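Local coordinates for mercuric reductase (Metallosphaera sedula, PDB 4YWO), which reduces mercuric ion, Hg(II), to elemental mercury, probably with NADPH as electron donor, working as an FAD-containing homodimer of the pyridine nucleotide-disulfide oxidoreductase family, at the interface of chains A and B. Coordinates in Å, arbitrary orientation; residue numbers count along the deposited sequence, not the author numbering. Chains: chain A/B, Mercuric reductase.

Contact 1: the interface of chains A and B. Residues chain A 412-413, 415-416, 441; chain B 412-413, 415-416, 441.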
loop_
_atom_site.group_PDB
_atom_site.type_symbol
_atom_site.label_atom_id
_atom_site.label_comp_id
_atom_site.label_asym_id
_atom_site.label_seq_id
_atom_site.Cartn_x
_atom_site.Cartn_y
_atom_site.Cartn_z
ATOM N N GLU A 412 0.857 1.141 -3.709
ATOM C CA GLU A 412 1.230 0.260 -2.591
ATOM C C GLU A 412 0.374 -0.985 -2.572
ATOM O O GLU A 412 0.749 -1.932 -1.882
ATOM C CB GLU A 412 1.213 0.985 -1.246
ATOM C CG GLU A 412 2.213 2.118 -1.137
ATOM C CD GLU A 412 3.707 1.688 -1.235
ATOM O OE1 GLU A 412 3.901 0.442 -1.161
ATOM O OE2 GLU A 412 4.632 2.530 -1.523
ATOM N N MET A 413 -0.807 -0.948 -3.178
ATOM C CA MET A 413 -1.709 -2.104 -3.241
ATOM C C MET A 413 -1.612 -2.882 -4.551
ATOM O O MET A 413 -2.131 -3.990 -4.645
ATOM C CB MET A 413 -3.176 -1.721 -3.058
ATOM C CG MET A 413 -3.837 -1.140 -4.273
ATOM S SD MET A 413 -5.508 -0.576 -3.788
ATOM C CE MET A 413 -6.281 -0.284 -5.378
ATOM N N GLY A 415 0.804 -4.439 -5.840
ATOM C CA GLY A 415 1.495 -5.681 -5.743
ATOM C C GLY A 415 0.588 -6.801 -5.193
ATOM O O GLY A 415 0.783 -7.966 -5.594
ATOM N N GLU A 416 -0.357 -6.467 -4.333
ATOM C CA GLU A 416 -1.372 -7.467 -3.973
ATOM C C GLU A 416 -2.121 -7.949 -5.179
ATOM O O GLU A 416 -2.352 -9.189 -5.332
ATOM C CB GLU A 416 -2.301 -6.941 -2.904
ATOM C CG GLU A 416 -3.369 -7.890 -2.463
ATOM C CD GLU A 416 -4.365 -7.427 -1.405
ATOM O OE1 GLU A 416 -4.128 -6.404 -0.691
ATOM O OE2 GLU A 416 -5.496 -8.037 -1.354
ATOM N N ALA A 441 -6.224 -0.246 0.402
ATOM C CA ALA A 441 -6.100 -1.604 -0.141
ATOM C C ALA A 441 -7.343 -2.448 -0.002
ATOM O O ALA A 441 -7.582 -3.380 -0.800
ATOM C CB ALA A 441 -4.914 -2.270 0.421
ATOM N N GLU B 412 -0.788 -0.515 3.861
ATOM C CA GLU B 412 -1.278 -0.693 2.486
ATOM C C GLU B 412 -0.701 -1.942 1.860
ATOM O O GLU B 412 -1.230 -2.371 0.836
ATOM C CB GLU B 412 -1.042 0.541 1.617
ATOM C CG GLU B 412 -1.777 1.781 2.084
ATOM C CD GLU B 412 -3.331 1.675 2.053
ATOM O OE1 GLU B 412 -3.777 0.670 1.432
ATOM O OE2 GLU B 412 -4.073 2.468 2.738
ATOM N N MET B 413 0.429 -2.431 2.356
ATOM C CA MET B 413 1.066 -3.650 1.843
ATOM C C MET B 413 0.743 -4.898 2.660
ATOM O O MET B 413 1.013 -6.009 2.214
ATOM C CB MET B 413 2.588 -3.541 1.779
ATOM C CG MET B 413 3.293 -3.727 3.090
ATOM S SD MET B 413 5.067 -3.367 2.829
ATOM C CE MET B 413 5.802 -3.996 4.338
ATOM N N GLY B 415 -2.007 -6.328 3.222
ATOM C CA GLY B 415 -2.936 -7.216 2.608
ATOM C C GLY B 415 -2.256 -8.126 1.564
ATOM O O GLY B 415 -2.710 -9.276 1.402
ATOM N N GLU B 416 -1.220 -7.643 0.903
ATOM C CA GLU B 416 -0.419 -8.558 0.078
ATOM C C GLU B 416 0.151 -9.679 0.893
ATOM O O GLU B 416 0.111 -10.871 0.456
ATOM C CB GLU B 416 0.652 -7.811 -0.682
ATOM C CG GLU B 416 1.519 -8.656 -1.559
ATOM C CD GLU B 416 2.643 -7.983 -2.341
ATOM O OE1 GLU B 416 2.661 -6.723 -2.500
ATOM O OE2 GLU B 416 3.622 -8.724 -2.720
ATOM N N ALA B 441 6.048 -1.329 -0.784
ATOM C CA ALA B 441 5.616 -2.726 -0.911
ATOM C C ALA B 441 6.661 -3.653 -1.482
ATOM O O ALA B 441 6.659 -4.872 -1.206
ATOM C CB ALA B 441 4.347 -2.800 -1.654
HETATM O O HOH W 1 1.069 -4.496 -2.540
HETATM O O HOH W 2 -2.111 -4.825 0.275
#
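A:Glu412 turns its carboxylate away from its twin to meet the backbone of B:Ala441, and B:Glu412 does the same to A:Ala441, beside the two-fold axis of the mercuric reductase homodimer. Each carboxylate accepts the alanine amide on OE1, using the syn lone pair on the side of OE2; B:Ala441 N lies 2.8 Å from A:Glu412 OE1, with a somewhat bent angle of 141° at the hydrogen. The same OE1 also lies 3.3 Å from B:Ala441 CB, so the methyl sits beside the bonded oxygen. The glutamate gets there by folding: CG stands beside the backbone N and the chain bends again at chi2 (-63°), which swings the carboxylate away from the axis while CB stays next to it. There A:Glu412 CB and B:Glu412 CB meet at 3.7 Å. The second glutamate pair has the opposite shape. With CG anti to the backbone N (chi1 -180°) and the chain extended beyond it, A:Glu416 and B:Glu416 run alongside the partner's backbone, and A:Glu416 CB touches B:Glu416 CB at 3.8 Å. Each carboxylate end arrives over the partner's Gly415-Glu416 peptide, A:Glu416 OE1 lying 3.4 Å from B:Gly415 C. Water adds a further polar link: water 2 is 2.7 Å from A:Glu416 OE1 and 2.7 Å from B:Glu412 O, and water 1 repeats the bridge with the chains exchanged. The site combines the 3-10 helix 410-412, the first turn of helix 414-422 and the loop residue Ala441 just before helix 442-449, all within the C-terminal dimerisation region.

Contact 2: the interface of chains A and B. Residues chain A 315-316, 319, 336, 341; chain B 431, 434, 445.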
loop_
_atom_site.group_PDB
_atom_site.type_symbol
_atom_site.label_atom_id
_atom_site.label_comp_id
_atom_site.label_asym_id
_atom_site.label_seq_id
_atom_site.Cartn_x
_atom_site.Cartn_y
_atom_site.Cartn_z
ATOM N N ALA A 315 11.623 -2.754 -12.583
ATOM C CA ALA A 315 11.543 -4.049 -12.000
ATOM C C ALA A 315 11.492 -5.145 -13.071
ATOM O O ALA A 315 11.993 -6.266 -12.874
ATOM C CB ALA A 315 10.245 -4.120 -11.091
ATOM N N LEU A 316 10.849 -4.828 -14.194
ATOM C CA LEU A 316 10.775 -5.778 -15.344
ATOM C C LEU A 316 12.190 -5.901 -16.004
ATOM O O LEU A 316 12.613 -7.036 -16.292
ATOM C CB LEU A 316 9.798 -5.286 -16.389
ATOM C CG LEU A 316 9.641 -6.230 -17.558
ATOM C CD1 LEU A 316 9.205 -7.628 -17.178
ATOM C CD2 LEU A 316 8.705 -5.614 -18.627
ATOM N N ARG A 319 14.198 -8.240 -13.677
ATOM C CA ARG A 319 13.705 -9.616 -13.844
ATOM C C ARG A 319 14.156 -10.217 -15.168
ATOM O O ARG A 319 14.662 -11.390 -15.138
ATOM C CB ARG A 319 12.222 -9.706 -13.759
ATOM C CG ARG A 319 11.682 -11.119 -13.732
ATOM C CD ARG A 319 11.991 -11.667 -12.349
ATOM N NE ARG A 319 11.881 -13.105 -12.201
ATOM C CZ ARG A 319 12.680 -13.829 -11.406
ATOM N NH1 ARG A 319 13.772 -13.293 -10.824
ATOM N NH2 ARG A 319 12.432 -15.093 -11.288
ATOM N N VAL A 336 9.129 -14.469 -18.440
ATOM C CA VAL A 336 8.570 -13.550 -17.476
ATOM C C VAL A 336 7.298 -13.093 -18.127
ATOM O O VAL A 336 7.325 -12.332 -19.125
ATOM C CB VAL A 336 9.504 -12.380 -17.066
ATOM C CG1 VAL A 336 10.082 -11.753 -18.255
ATOM C CG2 VAL A 336 8.760 -11.342 -16.222
ATOM N N VAL A 341 2.776 -7.969 -14.657
ATOM C CA VAL A 341 3.757 -6.917 -14.338
ATOM C C VAL A 341 3.020 -5.574 -14.129
ATOM O O VAL A 341 2.339 -5.031 -15.041
ATOM C CB VAL A 341 4.737 -6.746 -15.496
ATOM C CG1 VAL A 341 5.664 -5.575 -15.237
ATOM C CG2 VAL A 341 5.617 -8.002 -15.597
ATOM N N ILE B 431 9.614 -13.807 -4.964
ATOM C CA ILE B 431 10.672 -13.444 -5.867
ATOM C C ILE B 431 10.254 -13.395 -7.331
ATOM O O ILE B 431 10.680 -12.482 -8.084
ATOM C CB ILE B 431 11.891 -14.358 -5.612
ATOM C CG1 ILE B 431 12.345 -14.085 -4.182
ATOM C CG2 ILE B 431 13.017 -14.059 -6.605
ATOM C CD1 ILE B 431 13.317 -15.099 -3.663
ATOM N N VAL B 434 6.893 -9.759 -10.097
ATOM C CA VAL B 434 7.455 -8.427 -10.374
ATOM C C VAL B 434 6.613 -7.387 -9.593
ATOM O O VAL B 434 5.381 -7.330 -9.735
ATOM C CB VAL B 434 7.495 -8.150 -11.878
ATOM C CG1 VAL B 434 8.081 -6.785 -12.185
ATOM C CG2 VAL B 434 8.328 -9.287 -12.577
ATOM N N ARG B 445 9.234 -8.290 -1.333
ATOM C CA ARG B 445 10.064 -9.116 -2.198
ATOM C C ARG B 445 11.532 -9.000 -1.757
ATOM O O ARG B 445 12.240 -9.982 -1.784
ATOM C CB ARG B 445 9.847 -8.688 -3.678
ATOM C CG ARG B 445 10.747 -9.417 -4.693
ATOM C CD ARG B 445 10.294 -9.172 -6.160
ATOM N NE ARG B 445 11.146 -9.955 -7.027
ATOM C CZ ARG B 445 12.384 -9.639 -7.325
ATOM N NH1 ARG B 445 12.959 -8.524 -6.852
ATOM N NH2 ARG B 445 13.044 -10.482 -8.098
#
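B:Val434 packs against A:Ala315, A:Arg319 and A:Val341 in the dimer interface typical of the pyridine nucleotide-disulfide oxidoreductase family. The apolar contacts divide between its two methyl branches. CG1, anti to the backbone N (chi1 -180°), points at the beginning of helix 314-330 and lies 3.6 Å from A:Ala315 CB; it also touches A:Val341 CG1 at 4.1 Å. CG2 turns instead to the aliphatic stem of A:Arg319, 4.0 Å from its CG. The valine therefore wedges between the helix on one side and the loop residue A:Val341 on the other, with 89 Å² of its surface hidden by chain A.

Polar contacts gather round the carbonyl of B:Ile431, at the end of helix 427-431. Within chain B, the extended B:Arg445 grips this oxygen side-on with two nitrogens: B:Arg445 NE bonds to B:Ile431 O at 2.8 Å and NH2 at 3.1 Å. The NH2 bond lies in the carbonyl plane, on a lone pair, whereas NE is tilted 28° from that plane; this double grip should fix the rotation of the guanidinium.

Charged groups meet without bonding directly. The guanidinium of A:Arg319 turns a face to B:Ile431 O, which lies over its centre, 4.1 Å from A:Arg319 CZ, while A:Arg319 NH1 stands at the edge of B:Arg445, 4.0 Å from NH2. The two planes are 69° apart, and the carbonyl oxygen, which faces one guanidinium and is bonded by the other, may ease the proximity of the two probably positive groups.

Contact 1 and contact 2 belong to one homodimer interface, with their C-alpha centres about 15 Å apart. Contact 1 straddles the two-fold axis and pairs the same residues from both chains; contact 2 lies off it and therefore recurs in a twin copy with the chains exchanged. They share no residue, but chain B's 431-445 stretch links them: Ala441 directly precedes helix 442-449, which carries Arg445. The C-terminal region thus meets its counterpart in contact 1 and the partner's helix 314-330 in contact 2. Since Glu314, at the start of that helix, binds FAD, contact 2 lies near the partner's flavin site.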